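Local coordinates for protein D-glycero-beta-D-manno-heptose-1,7-bisphosphate 7-phosphatase (Mesorhizobium loti, PDB 2O2X) that removes the phosphate at C-7 of D-glycero-beta-D-manno-heptose 1,7-bisphosphate, a magnesium-dependent step in ADP-heptose biosynthesis, at residues 40-45 against 59-64; 100-105 against 110-115. All blocks are in the same frame, centred on the assembly; numbering follows the deposited sequence.

Overall arrangement
Both contacts belong to the alpha/beta core of a HAD-type phosphatase and come in series along the chain: contact 1 closes at the start of helix 62-71 before contact 2 opens on helix 91-107. Their centres lie 11 Å apart. Contact 1 ties the loop after strand 34-36, which carries the predicted nucleophile, to the entry of helix 62-71; contact 2 closes the turn between helix 91-107 and strand 114-118, two places from strand 34-36 in the central sheet. They share an apolar seam, with Leu62 CD2 3.5 Å from Leu105 CD2 and Ile42 resting on Val101. This loop, probably catalytic, is thus backed by helix 91-107 as well as by the residues leading into helix 62-71.

Contact 1: 40-45 against 59-64; sequences GTINVD and PQMLPA
Ile42 and Met61 have the nearest pair of CA atoms across the two segments, 5.9 Å apart, where an irregular loop passes a 3-10 turn that leads into helix 62-71. Gly40 N binds Asn43 O at 2.8 Å, drawing the loop into a tight bend with Thr41 and Ile42 at its crest. Met61, a selenomethionine, supplies nearly all of the buried surface of 59-64, and its main partner is a backbone atom: CB sits 3.4 Å from Thr41 O. The side chain leaves with CG anti to the backbone N (chi1 -161°) and is then bent twice, chi2 at 52° and chi3 at 44°. This folds the methyl back over the same carbonyl, CE lying 3.8 Å from Thr41 O. The oxygen is not left to carbon neighbours, because Arg58 also donates a hydrogen bond to it. Thr41 is the threonine that ends the HAD signature DxDxT, in which Asp37 is the nucleophile and Asp39 the proton donor, as inferred from relatives, and Ile42 comes just after it; the bend matches the place of the squiggle of this superfamily. The methyl of Thr41 touches the end of Met61, CG2 lying 3.9 Å from CE and 4.0 Å from SE, and the two side chains cross obliquely. Ile42 is a looser neighbour, CG1 standing 4.4 Å from Met61 CG. Farther along the loop, Asn43 ND2 reaches Val44 O from well above the carbonyl plane and also bonds Asp39 OD1, a second-shell link that probably helps to position the acid. Asp45, predicted to bind substrate, forms a salt bridge with Lys163 through OD2.

Contact 2: 100-105 against 110-115; sequences RVLELL and VFVDMV
The C-terminal turn of helix 91-107, where the chain reverses into strand 114-118, joins Leu105 to Val110 by a backbone bond and an apolar contact. Val110 N donates to Leu105 O over 3.0 Å, nearly straight at 169°, although the donor stands 38° out of the carbonyl plane. Such an i+5 to i bond at a helix end is consistent with the 6→1 link of a Schellman motif, and the pair it joins also packs through its side chains, as is usual in that motif: Leu105 CD2 lies 3.7 Å from Val110 CG2. One water adds a second bridge, donating to Leu102 O at 2.8 Å and to Val110 O at 2.9 Å, so that both carbonyls gain a partner where the two backbones diverge. With strand 75-80 before the helix and strand 114-118 after it, parallel neighbours in the sheet, the turn completes a beta-alpha-beta unit of the Rossmann-like core. Val112 then slots its two methyls against successive turns of the helix: CG1 meets Leu105 CD1 at 4.0 Å, and CG2 meets Leu102 CD2 at 3.7 Å. With chi1 at -50°, CG1 lies beside the backbone N and faces Leu105, and CG2, between N and the carbonyl carbon, is left to meet Leu102. Both leucines cross this valine at about a right angle. Ile65 and Ala66 of helix 62-71 pack against Val110 as well.

Contact 1: 40-45 against 59-64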
ATOM      1  N   GLY A  40       6.537  -5.533  -5.266  1.00 10.05           N
ATOM      2  CA  GLY A  40       7.229  -4.560  -6.106  1.00 10.07           C
ATOM      3  C   GLY A  40       7.601  -3.250  -5.424  1.00  9.93           C
ATOM      4  O   GLY A  40       8.328  -2.409  -5.992  1.00 10.03           O
ATOM      5  N   THR A  41       7.164  -3.073  -4.175  1.00  9.33           N
ATOM      6  CA  THR A  41       7.355  -1.830  -3.441  1.00  8.64           C
ATOM      7  C   THR A  41       7.997  -2.137  -2.094  1.00  9.34           C
ATOM      8  O   THR A  41       9.159  -1.780  -1.868  1.00  8.84           O
ATOM      9  CB  THR A  41       6.023  -1.046  -3.314  1.00  9.05           C
ATOM     10  OG1 THR A  41       5.586  -0.661  -4.615  1.00 11.62           O
ATOM     11  CG2 THR A  41       6.168   0.214  -2.480  1.00  8.91           C
ATOM     12  N   ILE A  42       7.296  -2.870  -1.225  1.00  8.08           N
ATOM     13  CA  ILE A  42       7.824  -3.328   0.033  1.00  7.72           C
ATOM     14  C   ILE A  42       8.633  -4.590  -0.120  1.00 10.07           C
ATOM     15  O   ILE A  42       9.706  -4.694   0.478  1.00  9.31           O
ATOM     16  CB  ILE A  42       6.664  -3.547   1.041  1.00  8.34           C
ATOM     17  CG1 ILE A  42       5.952  -2.233   1.314  1.00  8.70           C
ATOM     18  CG2 ILE A  42       7.192  -4.177   2.345  1.00 11.40           C
ATOM     19  CD1 ILE A  42       4.687  -2.414   2.147  1.00  8.58           C
ATOM     20  N   ASN A  43       8.122  -5.539  -0.880  1.00  9.80           N
ATOM     21  CA  ASN A  43       8.860  -6.774  -1.140  1.00  9.50           C
ATOM     22  C   ASN A  43       9.114  -6.931  -2.616  1.00 10.12           C
ATOM     23  O   ASN A  43       8.473  -6.293  -3.465  1.00  9.37           O
ATOM     24  CB  ASN A  43       8.141  -8.008  -0.556  1.00  9.29           C
ATOM     25  CG  ASN A  43       6.762  -8.230  -1.130  1.00 11.23           C
ATOM     26  OD1 ASN A  43       5.797  -7.713  -0.600  1.00 13.49           O
ATOM     27  ND2 ASN A  43       6.663  -8.996  -2.211  1.00 13.67           N
ATOM     28  N   VAL A  44      10.099  -7.749  -2.944  1.00  9.23           N
ATOM     29  CA  VAL A  44      10.434  -7.990  -4.315  1.00 11.00           C
ATOM     30  C   VAL A  44       9.247  -8.648  -5.024  1.00 11.14           C
ATOM     31  O   VAL A  44       8.618  -9.579  -4.491  1.00 11.24           O
ATOM     32  CB  VAL A  44      11.695  -8.873  -4.419  1.00 11.47           C
ATOM     33  CG1 VAL A  44      11.986  -9.232  -5.879  1.00 15.40           C
ATOM     34  CG2 VAL A  44      12.890  -8.174  -3.802  1.00 13.38           C
ATOM     35  N   ASP A  45       8.939  -8.183  -6.222  1.00 11.93           N
ATOM     36  CA  ASP A  45       7.759  -8.665  -6.925  1.00 12.71           C
ATOM     37  C   ASP A  45       8.004 -10.079  -7.430  1.00 14.43           C
ATOM     38  O   ASP A  45       9.145 -10.482  -7.692  1.00 14.20           O
ATOM     39  CB  ASP A  45       7.440  -7.753  -8.105  1.00 14.42           C
ATOM     40  CG  ASP A  45       5.962  -7.794  -8.512  1.00 15.05           C
ATOM     41  OD1 ASP A  45       5.155  -8.528  -7.922  1.00 16.25           O
ATOM     42  OD2 ASP A  45       5.606  -7.072  -9.461  1.00 21.77           O
ATOM     43  N   PRO A  59      15.106  -3.264   0.263  1.00 12.94           N
ATOM     44  CA  PRO A  59      15.605  -2.387   1.341  1.00 13.67           C
ATOM     45  C   PRO A  59      15.432  -0.909   1.066  1.00 11.85           C
ATOM     46  O   PRO A  59      15.352  -0.122   1.995  1.00 13.91           O
ATOM     47  CB  PRO A  59      17.097  -2.768   1.455  1.00 15.98           C
ATOM     48  CG  PRO A  59      17.191  -4.124   0.790  1.00 18.35           C
ATOM     49  CD  PRO A  59      16.177  -4.099  -0.314  1.00 15.01           C
ATOM     50  N   GLN A  60      15.325  -0.536  -0.187  1.00 12.32           N
ATOM     51  CA  GLN A  60      15.198   0.898  -0.499  1.00 13.84           C
ATOM     52  C   GLN A  60      13.838   1.503  -0.098  1.00 11.72           C
ATOM     53  O   GLN A  60      13.695   2.712  -0.076  1.00 11.48           O
ATOM     54  CB  GLN A  60      15.579   1.184  -1.951  1.00 18.68           C
ATOM     55  CG  GLN A  60      14.843   0.432  -3.004  1.00 16.70           C
ATOM     56  CD  GLN A  60      15.498  -0.899  -3.415  1.00 16.43           C
ATOM     57  OE1 GLN A  60      15.522  -1.875  -2.646  1.00 16.22           O
ATOM     58  NE2 GLN A  60      15.971  -0.963  -4.646  1.00 17.10           N
HETATM   59  N   MSE A  61      12.874   0.659   0.271  1.00  9.66           N
HETATM   60  CA  MSE A  61      11.608   1.166   0.818  1.00  9.20           C
HETATM   61  C   MSE A  61      11.692   1.403   2.326  1.00  9.15           C
HETATM   62  O   MSE A  61      10.861   2.091   2.916  1.00  9.69           O
HETATM   63  CB  MSE A  61      10.434   0.218   0.501  1.00  9.40           C
HETATM   64  CG  MSE A  61       9.057   0.852   0.608  1.00 11.35           C
HETATM   65 SE   MSE A  61       8.755   2.494  -0.369  0.75  9.77          SE
HETATM   66  CE  MSE A  61       9.578   2.007  -2.028  1.00 11.88           C
ATOM     67  N   LEU A  62      12.666   0.776   2.985  1.00  9.21           N
ATOM     68  CA  LEU A  62      12.696   0.824   4.442  1.00  9.70           C
ATOM     69  C   LEU A  62      12.890   2.243   5.019  1.00  9.13           C
ATOM     70  O   LEU A  62      12.247   2.573   6.016  1.00  9.56           O
ATOM     71  CB  LEU A  62      13.758  -0.134   4.998  1.00 11.32           C
ATOM     72  CG  LEU A  62      13.490  -1.617   4.687  1.00 11.52           C
ATOM     73  CD1 LEU A  62      14.660  -2.508   5.058  1.00 14.96           C
ATOM     74  CD2 LEU A  62      12.220  -2.094   5.379  1.00 13.93           C
ATOM     75  N   PRO A  63      13.735   3.109   4.395  1.00 10.09           N
ATOM     76  CA  PRO A  63      13.802   4.484   4.900  1.00 10.43           C
ATOM     77  C   PRO A  63      12.458   5.207   4.888  1.00  9.85           C
ATOM     78  O   PRO A  63      12.180   6.028   5.750  1.00 10.09           O
ATOM     79  CB  PRO A  63      14.799   5.148   3.947  1.00 10.24           C
ATOM     80  CG  PRO A  63      15.669   4.023   3.518  1.00  9.96           C
ATOM     81  CD  PRO A  63      14.711   2.905   3.307  1.00 10.20           C
ATOM     82  N   ALA A  64      11.642   4.948   3.878  1.00  8.86           N
ATOM     83  CA  ALA A  64      10.315   5.599   3.817  1.00  9.42           C
ATOM     84  C   ALA A  64       9.395   5.143   4.927  1.00  9.81           C
ATOM     85  O   ALA A  64       8.709   5.964   5.545  1.00  9.08           O
ATOM     86  CB  ALA A  64       9.675   5.345   2.453  1.00 10.73           C
TER

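Contact 2: 100-105 against 110-115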
ATOM      1  N   ARG A 100       4.750 -12.882   6.943  1.00 10.83           N
ATOM      2  CA  ARG A 100       6.204 -12.940   6.777  1.00 10.63           C
ATOM      3  C   ARG A 100       6.785 -11.559   6.404  1.00 10.22           C
ATOM      4  O   ARG A 100       7.823 -11.136   6.914  1.00 11.27           O
ATOM      5  CB  ARG A 100       6.612 -14.030   5.756  1.00 11.78           C
ATOM      6  CG  ARG A 100       8.084 -14.104   5.475  1.00 13.18           C
ATOM      7  CD  ARG A 100       8.876 -14.395   6.703  1.00 14.70           C
ATOM      8  NE  ARG A 100      10.282 -14.679   6.413  1.00 15.56           N
ATOM      9  CZ  ARG A 100      11.229 -14.760   7.347  1.00 19.08           C
ATOM     10  NH1 ARG A 100      10.951 -14.566   8.622  1.00 24.77           N
ATOM     11  NH2 ARG A 100      12.476 -15.016   6.987  1.00 25.71           N
ATOM     12  N   VAL A 101       6.086 -10.824   5.546  1.00  9.20           N
ATOM     13  CA  VAL A 101       6.525  -9.471   5.182  1.00  9.99           C
ATOM     14  C   VAL A 101       6.565  -8.615   6.441  1.00 10.24           C
ATOM     15  O   VAL A 101       7.551  -7.928   6.688  1.00 11.16           O
ATOM     16  CB  VAL A 101       5.605  -8.841   4.083  1.00 10.62           C
ATOM     17  CG1 VAL A 101       5.894  -7.376   3.911  1.00 10.56           C
ATOM     18  CG2 VAL A 101       5.776  -9.573   2.733  1.00 10.56           C
ATOM     19  N   LEU A 102       5.502  -8.651   7.240  1.00 10.16           N
ATOM     20  CA  LEU A 102       5.452  -7.842   8.475  1.00 10.90           C
ATOM     21  C   LEU A 102       6.533  -8.269   9.489  1.00 11.87           C
ATOM     22  O   LEU A 102       7.113  -7.424  10.172  1.00 12.32           O
ATOM     23  CB  LEU A 102       4.056  -7.854   9.114  1.00 12.69           C
ATOM     24  CG  LEU A 102       2.929  -7.292   8.227  1.00 18.11           C
ATOM     25  CD1 LEU A 102       1.651  -7.085   9.010  1.00 19.83           C
ATOM     26  CD2 LEU A 102       3.294  -6.026   7.473  1.00 21.05           C
ATOM     27  N   GLU A 103       6.815  -9.567   9.562  1.00 11.52           N
ATOM     28  CA  GLU A 103       7.916 -10.057  10.423  1.00 12.74           C
ATOM     29  C   GLU A 103       9.277  -9.550   9.988  1.00 12.82           C
ATOM     30  O   GLU A 103      10.082  -9.093  10.813  1.00 12.15           O
ATOM     31  CB  GLU A 103       7.908 -11.588  10.486  1.00 13.48           C
ATOM     32  CG  GLU A 103       9.067 -12.186  11.263  1.00 18.57           C
ATOM     33  CD  GLU A 103       9.218 -11.656  12.699  1.00 32.68           C
ATOM     34  OE1 GLU A 103       8.237 -11.145  13.295  1.00 29.85           O
ATOM     35  OE2 GLU A 103      10.345 -11.776  13.236  1.00 37.55           O
ATOM     36  N   LEU A 104       9.538  -9.593   8.687  1.00 12.11           N
ATOM     37  CA  LEU A 104      10.794  -9.057   8.183  1.00 12.17           C
ATOM     38  C   LEU A 104      10.916  -7.556   8.439  1.00 11.47           C
ATOM     39  O   LEU A 104      11.995  -7.041   8.767  1.00 12.16           O
ATOM     40  CB  LEU A 104      10.965  -9.375   6.702  1.00 10.94           C
ATOM     41  CG  LEU A 104      11.200 -10.855   6.381  1.00 14.05           C
ATOM     42  CD1 LEU A 104      11.042 -11.075   4.912  1.00 14.76           C
ATOM     43  CD2 LEU A 104      12.574 -11.267   6.860  1.00 19.50           C
ATOM     44  N   LEU A 105       9.820  -6.823   8.301  1.00 10.04           N
ATOM     45  CA  LEU A 105       9.821  -5.401   8.607  1.00 10.80           C
ATOM     46  C   LEU A 105      10.108  -5.158  10.097  1.00 11.64           C
ATOM     47  O   LEU A 105      10.854  -4.254  10.469  1.00 12.89           O
ATOM     48  CB  LEU A 105       8.484  -4.777   8.225  1.00 11.71           C
ATOM     49  CG  LEU A 105       8.160  -4.628   6.741  1.00 10.65           C
ATOM     50  CD1 LEU A 105       6.763  -4.047   6.563  1.00 12.57           C
ATOM     51  CD2 LEU A 105       9.190  -3.796   6.019  1.00 10.69           C
ATOM     52  N   VAL A 110      10.736  -1.519  11.666  1.00 11.91           N
ATOM     53  CA  VAL A 110       9.683  -0.688  11.058  1.00 11.45           C
ATOM     54  C   VAL A 110       8.367  -1.467  11.046  1.00 11.30           C
ATOM     55  O   VAL A 110       8.339  -2.684  11.272  1.00 12.05           O
ATOM     56  CB  VAL A 110      10.067  -0.146   9.639  1.00 11.03           C
ATOM     57  CG1 VAL A 110      11.440   0.565   9.686  1.00 11.63           C
ATOM     58  CG2 VAL A 110      10.105  -1.264   8.589  1.00 11.56           C
ATOM     59  N   PHE A 111       7.283  -0.741  10.835  1.00 11.87           N
ATOM     60  CA  PHE A 111       5.965  -1.347  10.906  1.00 11.83           C
ATOM     61  C   PHE A 111       4.960  -0.653  10.000  1.00 11.70           C
ATOM     62  O   PHE A 111       5.190   0.450   9.497  1.00 10.22           O
ATOM     63  CB  PHE A 111       5.450  -1.334  12.351  1.00 13.85           C
ATOM     64  CG  PHE A 111       5.712  -0.077  13.050  1.00 17.07           C
ATOM     65  CD1 PHE A 111       4.896   1.017  12.872  1.00 17.66           C
ATOM     66  CD2 PHE A 111       6.822   0.056  13.881  1.00 18.64           C
ATOM     67  CE1 PHE A 111       5.152   2.226  13.531  1.00 23.36           C
ATOM     68  CE2 PHE A 111       7.074   1.247  14.539  1.00 22.06           C
ATOM     69  CZ  PHE A 111       6.244   2.332  14.365  1.00 20.84           C
ATOM     70  N   VAL A 112       3.837  -1.335   9.811  1.00 11.18           N
ATOM     71  CA  VAL A 112       2.694  -0.743   9.135  1.00  8.78           C
ATOM     72  C   VAL A 112       1.503  -0.759  10.097  1.00  9.80           C
ATOM     73  O   VAL A 112       1.555  -1.371  11.179  1.00 10.95           O
ATOM     74  CB  VAL A 112       2.354  -1.451   7.822  1.00  9.28           C
ATOM     75  CG1 VAL A 112       3.605  -1.614   6.929  1.00 10.92           C
ATOM     76  CG2 VAL A 112       1.699  -2.777   8.038  1.00 10.37           C
ATOM     77  N   ASP A 113       0.445  -0.055   9.707  1.00  8.01           N
ATOM     78  CA  ASP A 113      -0.720   0.191  10.574  1.00 10.77           C
ATOM     79  C   ASP A 113      -2.042  -0.362  10.056  1.00  9.61           C
ATOM     80  O   ASP A 113      -3.010  -0.511  10.803  1.00  9.35           O
ATOM     81  CB  ASP A 113      -0.797   1.675  10.825  1.00  9.49           C
ATOM     82  CG  ASP A 113       0.469   2.185  11.473  1.00 10.41           C
ATOM     83  OD1 ASP A 113       0.702   1.768  12.654  1.00 12.28           O
ATOM     84  OD2 ASP A 113       1.255   2.909  10.811  1.00 11.81           O
HETATM   85  N   MSE A 114      -2.098  -0.692   8.770  1.00  9.26           N
HETATM   86  CA  MSE A 114      -3.303  -1.301   8.218  1.00  9.59           C
HETATM   87  C   MSE A 114      -2.914  -2.015   6.924  1.00  8.63           C
HETATM   88  O   MSE A 114      -2.016  -1.551   6.196  1.00  9.51           O
HETATM   89  CB  MSE A 114      -4.371  -0.248   7.960  1.00  8.81           C
HETATM   90  CG  MSE A 114      -5.674  -0.788   7.444  1.00  8.23           C
HETATM   91 SE   MSE A 114      -7.124   0.479   7.344  0.75 12.65          SE
HETATM   92  CE  MSE A 114      -7.611   0.481   9.205  1.00 18.85           C
ATOM     93  N   VAL A 115      -3.571  -3.137   6.660  1.00  7.56           N
ATOM     94  CA  VAL A 115      -3.434  -3.849   5.374  1.00  7.93           C
ATOM     95  C   VAL A 115      -4.805  -4.026   4.738  1.00  8.87           C
ATOM     96  O   VAL A 115      -5.715  -4.562   5.388  1.00  8.47           O
ATOM     97  CB  VAL A 115      -2.798  -5.243   5.573  1.00 10.55           C
ATOM     98  CG1 VAL A 115      -2.745  -6.029   4.251  1.00 12.11           C
ATOM     99  CG2 VAL A 115      -1.399  -5.117   6.180  1.00 12.23           C
TER
HETATM  100  O   HOH W   1       6.546  -4.900  11.299  1.00 15.65           O